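Local coordinates for protein 7,8-dihydro-6-hydroxymethylpterin pyrophosphokinase-dihydropteroate synthase (Plasmodium falciparum, PDB 6JWS) that probably makes the pterin pyrophosphate from hydroxymethyldihydropterin and ATP, then joins it to 4-aminobenzoate to give dihydropteroate in folate biosynthesis, at residues L45-N50 with E102-C107. The protein carries 1 engineered substitution. Sequence-based numbering, arbitrary orientation.
Sequences LGKIIN and ELIDKC. With CA (calcium ion), chain L.
The backbone carbonyl O of Gly-46 is held by one metal bond, 2.5 Å to a calcium ion, whose seven ligand atoms also include waters 2 and 3, Glu-42 O and Glu-99 OE1. Gly-46 sits at phi 149°, where a side chain would jam against the carbonyl of Leu-45, so the turn from helix 30-44 into strand 46-57 calls for glycine. One residue on, Lys-47 leaves the strand with CG anti to its backbone N (chi1 -177°) and runs almost straight until it bends at chi4. Its ammonium meets the loop 102-107 tip to tip with Ile-104, NZ lying 3.2 Å from Ile-104 CD1 and nearly as near to CG1, a close, crowded approach of an ammonium to a methyl and a methylene. Lys-47 NZ donates a hydrogen bond to water 1 (3.0 Å), and that water donates in turn to Glu-102 O at 2.7 Å, so the polar link to the loop is relayed through solvent. Glu-42, whose OE2 accepts from Ile-48 N, also touches the Lys-47 side chain. Strand 46-57 is an inner strand of the antiparallel sheet of the kinase (HPPK) domain, where Ile-49 and Asn-50 both face Val-169 of the neighbouring strand 163-172 in a classic beta bulge. From the bulge Ile-49 presents two branches to the loop: CG2 lies 4.2 Å from Ile-104 CD1, while CG1, in the crowded position between N and carbonyl carbon (chi1 53°), carries CD1 to 4.1 Å from Cys-107 SG. Cys-107 is the N-cap residue of helix 108-114, its SG capping a backbone N there, while Ile-104 packs on Leu-564 of helix 547-564 in the pterin-binding TIM barrel, so the loop lies between the HPPK sheet and the DHPS domain.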
loop_
_atom_site.group_PDB
_atom_site.type_symbol
_atom_site.label_atom_id
_atom_site.label_comp_id
_atom_site.label_asym_id
_atom_site.label_seq_id
_atom_site.Cartn_x
_atom_site.Cartn_y
_atom_site.Cartn_z
ATOM N N LEU B 45 6.938 -5.511 47.578
ATOM C CA LEU B 45 8.249 -6.040 47.219
ATOM C C LEU B 45 9.305 -4.957 47.033
ATOM O O LEU B 45 10.481 -5.228 47.227
ATOM C CB LEU B 45 8.152 -6.918 45.966
ATOM C CG LEU B 45 7.395 -8.232 46.149
ATOM C CD1 LEU B 45 7.426 -9.048 44.857
ATOM C CD2 LEU B 45 8.003 -9.021 47.303
ATOM N N GLY B 46 8.920 -3.755 46.603
ATOM C CA GLY B 46 9.921 -2.731 46.335
ATOM C C GLY B 46 9.491 -1.776 45.222
ATOM O O GLY B 46 8.329 -1.373 45.139
ATOM N N LYS B 47 10.441 -1.419 44.357
ATOM C CA LYS B 47 10.126 -0.491 43.290
ATOM C C LYS B 47 10.294 -1.127 41.908
ATOM O O LYS B 47 11.395 -1.553 41.552
ATOM C CB LYS B 47 11.006 0.755 43.410
ATOM C CG LYS B 47 10.661 1.786 42.354
ATOM C CD LYS B 47 11.435 3.071 42.390
ATOM C CE LYS B 47 10.566 4.116 41.725
ATOM N NZ LYS B 47 11.400 5.109 41.027
ATOM N N ILE B 48 9.221 -1.091 41.106
ATOM C CA ILE B 48 9.293 -1.473 39.703
ATOM C C ILE B 48 10.068 -0.421 38.909
ATOM O O ILE B 48 9.660 0.735 38.833
ATOM C CB ILE B 48 7.884 -1.690 39.120
ATOM C CG1 ILE B 48 7.158 -2.813 39.863
ATOM C CG2 ILE B 48 7.972 -1.962 37.619
ATOM C CD1 ILE B 48 5.686 -2.933 39.530
ATOM N N ILE B 49 11.174 -0.842 38.287
ATOM C CA ILE B 49 12.049 0.072 37.576
ATOM C C ILE B 49 12.216 -0.373 36.126
ATOM O O ILE B 49 13.014 0.231 35.413
ATOM C CB ILE B 49 13.428 0.184 38.259
ATOM C CG1 ILE B 49 14.063 -1.192 38.475
ATOM C CG2 ILE B 49 13.378 0.999 39.547
ATOM C CD1 ILE B 49 15.498 -1.121 38.918
ATOM N N ASN B 50 11.513 -1.441 35.702
ATOM C CA ASN B 50 11.512 -1.861 34.309
ATOM C C ASN B 50 10.321 -2.785 34.043
ATOM O O ASN B 50 9.833 -3.448 34.950
ATOM C CB ASN B 50 12.875 -2.407 33.853
ATOM C CG ASN B 50 13.109 -2.203 32.369
ATOM O OD1 ASN B 50 12.165 -1.978 31.600
ATOM N ND2 ASN B 50 14.355 -2.286 31.947
ATOM N N GLU B 102 8.371 9.365 44.434
ATOM C CA GLU B 102 9.396 10.282 43.955
ATOM C C GLU B 102 9.998 9.787 42.639
ATOM O O GLU B 102 10.143 8.580 42.432
ATOM C CB GLU B 102 10.549 10.359 44.955
ATOM C CG GLU B 102 10.315 11.311 46.113
ATOM C CD GLU B 102 11.568 11.667 46.909
ATOM O OE1 GLU B 102 12.602 10.970 46.742
ATOM O OE2 GLU B 102 11.514 12.644 47.700
ATOM N N LEU B 103 10.417 10.745 41.801
ATOM C CA LEU B 103 11.041 10.469 40.517
ATOM C C LEU B 103 12.524 10.203 40.725
ATOM O O LEU B 103 13.161 10.885 41.517
ATOM C CB LEU B 103 10.878 11.673 39.581
ATOM C CG LEU B 103 9.494 11.901 38.985
ATOM C CD1 LEU B 103 9.548 13.052 37.996
ATOM C CD2 LEU B 103 8.935 10.639 38.342
ATOM N N ILE B 104 13.059 9.252 39.948
ATOM C CA ILE B 104 14.481 8.967 39.872
ATOM C C ILE B 104 14.915 9.078 38.409
ATOM O O ILE B 104 14.113 8.848 37.498
ATOM C CB ILE B 104 14.747 7.562 40.444
ATOM C CG1 ILE B 104 14.091 6.468 39.589
ATOM C CG2 ILE B 104 14.306 7.480 41.908
ATOM C CD1 ILE B 104 14.456 5.059 39.997
ATOM N N ASP B 105 16.178 9.452 38.188
ATOM C CA ASP B 105 16.723 9.469 36.844
ATOM C C ASP B 105 17.785 8.381 36.690
ATOM O O ASP B 105 18.358 8.216 35.619
ATOM C CB ASP B 105 17.203 10.864 36.428
ATOM C CG ASP B 105 18.305 11.453 37.297
ATOM O OD1 ASP B 105 18.763 10.752 38.240
ATOM O OD2 ASP B 105 18.683 12.626 37.034
ATOM N N LYS B 106 18.028 7.619 37.758
ATOM C CA LYS B 106 18.998 6.543 37.702
ATOM C C LYS B 106 18.843 5.670 38.937
ATOM O O LYS B 106 18.246 6.073 39.931
ATOM C CB LYS B 106 20.429 7.079 37.591
ATOM C CG LYS B 106 21.471 6.043 37.187
ATOM C CD LYS B 106 22.760 6.615 36.603
ATOM C CE LYS B 106 23.620 5.537 35.968
ATOM N NZ LYS B 106 24.828 6.086 35.307
ATOM N N CYS B 107 19.398 4.462 38.850
ATOM C CA CYS B 107 19.365 3.522 39.949
ATOM C C CYS B 107 20.636 2.679 39.907
ATOM O O CYS B 107 20.741 1.753 39.104
ATOM C CB CYS B 107 18.113 2.666 39.851
ATOM S SG CYS B 107 18.137 1.281 41.010
HETATM CA CA CA L . 6.961 0.418 46.161
HETATM O O HOH W 1 9.289 7.089 40.369
HETATM O O HOH W 2 8.963 1.148 46.248
HETATM O O HOH W 3 7.437 0.075 48.519
#